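Long-range contact in farnesyl diphosphate synthase (Rhodobacter capsulatus, PDB 3M0G), which probably condenses farnesyl diphosphate with isopentenyl diphosphate, with magnesium as cofactor, to make geranylgeranyl diphosphate for carotenoid and diterpene biosynthesis: residues 29-37 with 95-106. Sequence-based numbering, arbitrary orientation.
Sequences DLRDAMAYA and LPTVHKKWDDAT. Unlike the reference sequence in segment 95-106: Lys100 (reference Arg), Asp104 (reference Glu).
Tyr36 reaches from helix 29-37 to the chain just ahead of helix 98-101 and gives its hydroxyl proton to a backbone acceptor: OH lies 2.6 Å from Pro96 O, in the plane of that carbonyl and on a lone pair. With CG anti to the backbone N (chi1 -178°), the ring extends far enough from the helix to make this bond. Lys101 sets CD over one ring face, 3.9 Å from the Tyr36 centroid in a CH-pi contact, while Val98 CG2 meets the edge at CD2. The six-membered ring of Trp102 turns its edge to the Tyr36 face in a T-shaped pair, planes at 73°. At the other end of the indole, NE1 has a weak, bent bond to Asp29 OD2 (3.3 Å, N-H...O angle 127°). The all-helical prenyltransferase fold is joined here near the edge of the chain: helix 29-37 packs on the short helix 98-101 and the start of helix 104-121, whose later residues Ala110 and Leu114 touch Ala33 and Ala37, while Leu30 and Met34 pack on Val150 and Ala146 of the second subunit. A phenylalanine in place of Tyr36 would probably leave Pro96 O without this hydroxyl donor and the ring edge without its tether to strand 95-96. Ala33 lies against the face of the indole, its CA 3.8 Å from the six-membered centroid, and its CB also meets Thr106 CG2 at 3.7 Å. The polar atoms of Thr106 serve the N-cap: Asp103 OD1 takes two donors, Thr106 N almost head-on at 2.9 Å and Thr106 OG1 from well out of the carboxylate plane. Thr97, the N-cap residue of helix 98-101, has its OG1 satisfied by Asp89 O, and more weakly by Asp90 O.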
ATOM      1  N   ASP B  29      17.882  -1.858   9.028  1.00 12.66           N
ATOM      2  CA  ASP B  29      17.481  -3.202   8.601  1.00 12.45           C
ATOM      3  C   ASP B  29      16.294  -3.159   7.630  1.00 11.07           C
ATOM      4  O   ASP B  29      16.232  -3.937   6.665  1.00 10.98           O
ATOM      5  CB  ASP B  29      17.116  -4.059   9.823  1.00 14.22           C
ATOM      6  CG  ASP B  29      18.346  -4.602  10.559  1.00 17.15           C
ATOM      7  OD1 ASP B  29      18.447  -4.416  11.791  1.00 15.46           O
ATOM      8  OD2 ASP B  29      19.210  -5.216   9.909  1.00 15.13           O
ATOM      9  N   LEU B  30      15.362  -2.243   7.893  1.00 10.11           N
ATOM     10  CA  LEU B  30      14.188  -2.068   7.042  1.00  9.21           C
ATOM     11  C   LEU B  30      14.583  -1.656   5.621  1.00  8.58           C
ATOM     12  O   LEU B  30      14.065  -2.224   4.662  1.00  8.01           O
ATOM     13  CB  LEU B  30      13.191  -1.070   7.649  1.00  9.23           C
ATOM     14  CG  LEU B  30      12.006  -0.611   6.773  1.00 14.90           C
ATOM     15  CD1 LEU B  30      10.887  -1.662   6.630  1.00  9.90           C
ATOM     16  CD2 LEU B  30      11.426   0.707   7.274  1.00  9.44           C
ATOM     17  N   ARG B  31      15.507  -0.700   5.484  1.00  8.51           N
ATOM     18  CA  ARG B  31      15.992  -0.313   4.145  1.00  9.85           C
ATOM     19  C   ARG B  31      16.786  -1.410   3.419  1.00 10.59           C
ATOM     20  O   ARG B  31      16.583  -1.633   2.215  1.00 10.20           O
ATOM     21  CB  ARG B  31      16.798   0.982   4.171  1.00 10.35           C
ATOM     22  CG  ARG B  31      17.182   1.465   2.771  1.00 10.49           C
ATOM     23  CD  ARG B  31      17.994   2.736   2.835  1.00 11.10           C
ATOM     24  NE  ARG B  31      19.380   2.442   3.194  1.00 11.52           N
ATOM     25  CZ  ARG B  31      20.282   3.358   3.511  1.00 10.67           C
ATOM     26  NH1 ARG B  31      19.954   4.639   3.533  1.00 11.55           N
ATOM     27  NH2 ARG B  31      21.514   2.980   3.822  1.00 12.19           N
ATOM     28  N   ASP B  32      17.685  -2.077   4.145  1.00 11.29           N
ATOM     29  CA  ASP B  32      18.445  -3.219   3.606  1.00 11.88           C
ATOM     30  C   ASP B  32      17.537  -4.347   3.114  1.00 11.40           C
ATOM     31  O   ASP B  32      17.769  -4.924   2.045  1.00 11.05           O
ATOM     32  CB  ASP B  32      19.400  -3.782   4.660  1.00 13.06           C
ATOM     33  CG  ASP B  32      20.311  -2.727   5.243  1.00 19.87           C
ATOM     34  OD1 ASP B  32      20.656  -1.764   4.521  1.00 14.04           O
ATOM     35  OD2 ASP B  32      20.675  -2.862   6.426  1.00 14.08           O
ATOM     36  N   ALA B  33      16.529  -4.674   3.918  1.00 10.92           N
ATOM     37  CA  ALA B  33      15.551  -5.692   3.572  1.00 11.20           C
ATOM     38  C   ALA B  33      14.794  -5.327   2.296  1.00 10.64           C
ATOM     39  O   ALA B  33      14.630  -6.165   1.405  1.00  9.99           O
ATOM     40  CB  ALA B  33      14.586  -5.926   4.743  1.00 11.05           C
HETATM   41  N   MSE B  34      14.351  -4.074   2.210  1.00 10.88           N
HETATM   42  CA  MSE B  34      13.639  -3.579   1.023  1.00 11.39           C
HETATM   43  C   MSE B  34      14.558  -3.649  -0.194  1.00  9.65           C
HETATM   44  O   MSE B  34      14.180  -4.169  -1.245  1.00  9.06           O
HETATM   45  CB  MSE B  34      13.177  -2.129   1.221  1.00 13.65           C
HETATM   46  CG  MSE B  34      12.230  -1.929   2.396  1.00 11.32           C
HETATM   47 SE   MSE B  34      11.831  -0.046   2.736  1.00 18.22          SE
HETATM   48  CE  MSE B  34      10.861   0.340   1.081  1.00 10.70           C
ATOM     49  N   ALA B  35      15.770  -3.122  -0.036  1.00  8.53           N
ATOM     50  CA  ALA B  35      16.769  -3.114  -1.104  1.00  8.06           C
ATOM     51  C   ALA B  35      17.020  -4.538  -1.614  1.00  8.50           C
ATOM     52  O   ALA B  35      17.059  -4.783  -2.831  1.00  8.66           O
ATOM     53  CB  ALA B  35      18.071  -2.468  -0.612  1.00  7.86           C
ATOM     54  N   TYR B  36      17.154  -5.469  -0.671  1.00  8.95           N
ATOM     55  CA  TYR B  36      17.392  -6.897  -0.970  1.00  9.66           C
ATOM     56  C   TYR B  36      16.215  -7.498  -1.751  1.00 10.71           C
ATOM     57  O   TYR B  36      16.414  -8.212  -2.728  1.00 10.12           O
ATOM     58  CB  TYR B  36      17.631  -7.646   0.344  1.00  9.81           C
ATOM     59  CG  TYR B  36      17.950  -9.119   0.234  1.00 13.16           C
ATOM     60  CD1 TYR B  36      19.266  -9.554   0.049  1.00 10.36           C
ATOM     61  CD2 TYR B  36      16.941 -10.086   0.362  1.00 10.31           C
ATOM     62  CE1 TYR B  36      19.564 -10.903  -0.047  1.00 13.33           C
ATOM     63  CE2 TYR B  36      17.232 -11.445   0.268  1.00 13.18           C
ATOM     64  CZ  TYR B  36      18.543 -11.840   0.067  1.00 10.46           C
ATOM     65  OH  TYR B  36      18.841 -13.173  -0.017  1.00 13.48           O
ATOM     66  N   ALA B  37      14.993  -7.170  -1.327  1.00 12.27           N
ATOM     67  CA  ALA B  37      13.767  -7.727  -1.929  1.00 13.39           C
ATOM     68  C   ALA B  37      13.540  -7.217  -3.337  1.00 14.83           C
ATOM     69  O   ALA B  37      13.024  -7.936  -4.187  1.00 15.71           O
ATOM     70  CB  ALA B  37      12.575  -7.415  -1.071  1.00 13.26           C
ATOM     71  N   LEU B  95      18.591 -17.864  -3.259  1.00 15.48           N
ATOM     72  CA  LEU B  95      19.122 -17.070  -2.141  1.00 14.17           C
ATOM     73  C   LEU B  95      18.103 -17.007  -1.005  1.00 11.76           C
ATOM     74  O   LEU B  95      16.905 -17.076  -1.264  1.00 11.70           O
ATOM     75  CB  LEU B  95      19.468 -15.656  -2.599  1.00 14.87           C
ATOM     76  CG  LEU B  95      20.530 -15.539  -3.687  1.00 16.96           C
ATOM     77  CD1 LEU B  95      19.996 -14.690  -4.820  1.00 15.47           C
ATOM     78  CD2 LEU B  95      21.835 -14.974  -3.120  1.00 15.21           C
ATOM     79  N   PRO B  96      18.572 -16.858   0.252  1.00 10.23           N
ATOM     80  CA  PRO B  96      17.648 -16.810   1.394  1.00  9.33           C
ATOM     81  C   PRO B  96      16.577 -15.737   1.215  1.00  8.74           C
ATOM     82  O   PRO B  96      16.838 -14.683   0.612  1.00  8.44           O
ATOM     83  CB  PRO B  96      18.553 -16.431   2.560  1.00  9.37           C
ATOM     84  CG  PRO B  96      19.932 -16.878   2.130  1.00 16.78           C
ATOM     85  CD  PRO B  96      19.970 -16.618   0.670  1.00  9.68           C
ATOM     86  N   THR B  97      15.383 -16.000   1.726  1.00  8.40           N
ATOM     87  CA  THR B  97      14.293 -15.039   1.591  1.00  8.58           C
ATOM     88  C   THR B  97      14.456 -13.947   2.631  1.00  8.77           C
ATOM     89  O   THR B  97      15.346 -14.022   3.487  1.00  9.06           O
ATOM     90  CB  THR B  97      12.898 -15.704   1.710  1.00  8.51           C
ATOM     91  OG1 THR B  97      12.874 -16.564   2.856  1.00 11.39           O
ATOM     92  CG2 THR B  97      12.580 -16.503   0.452  1.00 12.05           C
ATOM     93  N   VAL B  98      13.620 -12.914   2.553  1.00  8.62           N
ATOM     94  CA  VAL B  98      13.752 -11.795   3.489  1.00  7.91           C
ATOM     95  C   VAL B  98      13.497 -12.257   4.916  1.00  8.97           C
ATOM     96  O   VAL B  98      14.251 -11.914   5.828  1.00 10.01           O
ATOM     97  CB  VAL B  98      12.840 -10.626   3.138  1.00  6.23           C
ATOM     98  CG1 VAL B  98      12.766  -9.634   4.308  1.00 11.74           C
ATOM     99  CG2 VAL B  98      13.358  -9.932   1.887  1.00 12.16           C
ATOM    100  N   HIS B  99      12.433 -13.033   5.097  1.00  8.60           N
ATOM    101  CA  HIS B  99      12.047 -13.500   6.422  1.00  8.78           C
ATOM    102  C   HIS B  99      13.107 -14.465   7.008  1.00  8.66           C
ATOM    103  O   HIS B  99      13.269 -14.532   8.219  1.00  9.29           O
ATOM    104  CB  HIS B  99      10.640 -14.094   6.411  1.00  8.81           C
ATOM    105  CG  HIS B  99      10.592 -15.546   6.058  1.00  9.09           C
ATOM    106  ND1 HIS B  99      10.456 -15.997   4.763  1.00  9.41           N
ATOM    107  CD2 HIS B  99      10.646 -16.650   6.837  1.00  9.19           C
ATOM    108  CE1 HIS B  99      10.441 -17.317   4.760  1.00  8.86           C
ATOM    109  NE2 HIS B  99      10.554 -17.736   6.006  1.00  9.32           N
ATOM    110  N   LYS B 100      13.831 -15.177   6.148  1.00  8.20           N
ATOM    111  CA  LYS B 100      14.959 -16.014   6.594  1.00  8.37           C
ATOM    112  C   LYS B 100      16.229 -15.216   6.903  1.00  8.56           C
ATOM    113  O   LYS B 100      16.929 -15.525   7.853  1.00  8.91           O
ATOM    114  CB  LYS B 100      15.277 -17.127   5.583  1.00  8.65           C
ATOM    115  CG  LYS B 100      14.144 -18.114   5.372  1.00  2.00           C
ATOM    116  CD  LYS B 100      13.854 -18.922   6.634  1.00  9.08           C
ATOM    117  CE  LYS B 100      14.779 -20.134   6.724  1.00  2.31           C
ATOM    118  NZ  LYS B 100      14.220 -21.194   7.611  1.00 10.34           N
ATOM    119  N   LYS B 101      16.533 -14.209   6.089  1.00  9.48           N
ATOM    120  CA  LYS B 101      17.746 -13.392   6.269  1.00 10.13           C
ATOM    121  C   LYS B 101      17.617 -12.372   7.412  1.00 10.56           C
ATOM    122  O   LYS B 101      18.608 -12.046   8.077  1.00 11.21           O
ATOM    123  CB  LYS B 101      18.142 -12.722   4.941  1.00 11.22           C
ATOM    124  CG  LYS B 101      19.449 -11.919   4.977  1.00 24.75           C
ATOM    125  CD  LYS B 101      19.895 -11.487   3.583  1.00 12.43           C
ATOM    126  CE  LYS B 101      21.077 -10.518   3.648  1.00 25.37           C
ATOM    127  NZ  LYS B 101      22.359 -11.183   4.053  1.00 13.01           N
ATOM    128  N   TRP B 102      16.409 -11.863   7.648  1.00 10.23           N
ATOM    129  CA  TRP B 102      16.182 -11.036   8.835  1.00  9.56           C
ATOM    130  C   TRP B 102      15.300 -11.790   9.849  1.00  9.70           C
ATOM    131  O   TRP B 102      15.789 -12.639  10.602  1.00 10.23           O
ATOM    132  CB  TRP B 102      15.629  -9.659   8.434  1.00  8.53           C
ATOM    133  CG  TRP B 102      16.669  -8.754   7.774  1.00  7.50           C
ATOM    134  CD1 TRP B 102      17.454  -7.821   8.395  1.00  8.43           C
ATOM    135  CD2 TRP B 102      17.054  -8.736   6.384  1.00  7.61           C
ATOM    136  NE1 TRP B 102      18.282  -7.209   7.478  1.00  7.12           N
ATOM    137  CE2 TRP B 102      18.058  -7.753   6.239  1.00  8.34           C
ATOM    138  CE3 TRP B 102      16.636  -9.444   5.249  1.00  8.35           C
ATOM    139  CZ2 TRP B 102      18.651  -7.456   4.998  1.00  6.85           C
ATOM    140  CZ3 TRP B 102      17.229  -9.146   4.007  1.00  6.73           C
ATOM    141  CH2 TRP B 102      18.234  -8.167   3.904  1.00  8.80           C
ATOM    142  N   ASP B 103      14.009 -11.491   9.869  1.00  9.36           N
ATOM    143  CA  ASP B 103      13.035 -12.305  10.589  1.00  9.32           C
ATOM    144  C   ASP B 103      11.644 -12.037  10.017  1.00  8.96           C
ATOM    145  O   ASP B 103      11.519 -11.266   9.059  1.00  9.29           O
ATOM    146  CB  ASP B 103      13.111 -12.081  12.117  1.00 10.11           C
ATOM    147  CG  ASP B 103      13.037 -10.608  12.522  1.00  7.90           C
ATOM    148  OD1 ASP B 103      12.516  -9.778  11.751  1.00 11.23           O
ATOM    149  OD2 ASP B 103      13.469 -10.288  13.656  1.00 10.85           O
ATOM    150  N   ASP B 104      10.620 -12.683  10.574  1.00  8.52           N
ATOM    151  CA  ASP B 104       9.241 -12.506  10.102  1.00  8.25           C
ATOM    152  C   ASP B 104       8.744 -11.056  10.244  1.00  6.73           C
ATOM    153  O   ASP B 104       8.097 -10.525   9.338  1.00  5.72           O
ATOM    154  CB  ASP B 104       8.286 -13.475  10.814  1.00  9.41           C
ATOM    155  CG  ASP B 104       8.381 -14.894  10.283  1.00  8.47           C
ATOM    156  OD1 ASP B 104       9.233 -15.170   9.432  1.00  9.30           O
ATOM    157  OD2 ASP B 104       7.598 -15.750  10.744  1.00 11.03           O
ATOM    158  N   ALA B 105       9.051 -10.428  11.379  1.00  6.07           N
ATOM    159  CA  ALA B 105       8.678  -9.026  11.625  1.00  5.84           C
ATOM    160  C   ALA B 105       9.221  -8.102  10.530  1.00  6.18           C
ATOM    161  O   ALA B 105       8.493  -7.257   9.993  1.00  6.06           O
ATOM    162  CB  ALA B 105       9.181  -8.571  12.988  1.00  5.56           C
ATOM    163  N   THR B 106      10.506  -8.270  10.217  1.00  5.74           N
ATOM    164  CA  THR B 106      11.158  -7.501   9.151  1.00  5.86           C
ATOM    165  C   THR B 106      10.559  -7.736   7.758  1.00  6.27           C
ATOM    166  O   THR B 106      10.436  -6.781   6.975  1.00  6.65           O
ATOM    167  CB  THR B 106      12.680  -7.724   9.141  1.00  6.02           C
ATOM    168  OG1 THR B 106      13.188  -7.523  10.467  1.00 10.79           O
ATOM    169  CG2 THR B 106      13.365  -6.758   8.182  1.00 11.54           C
TER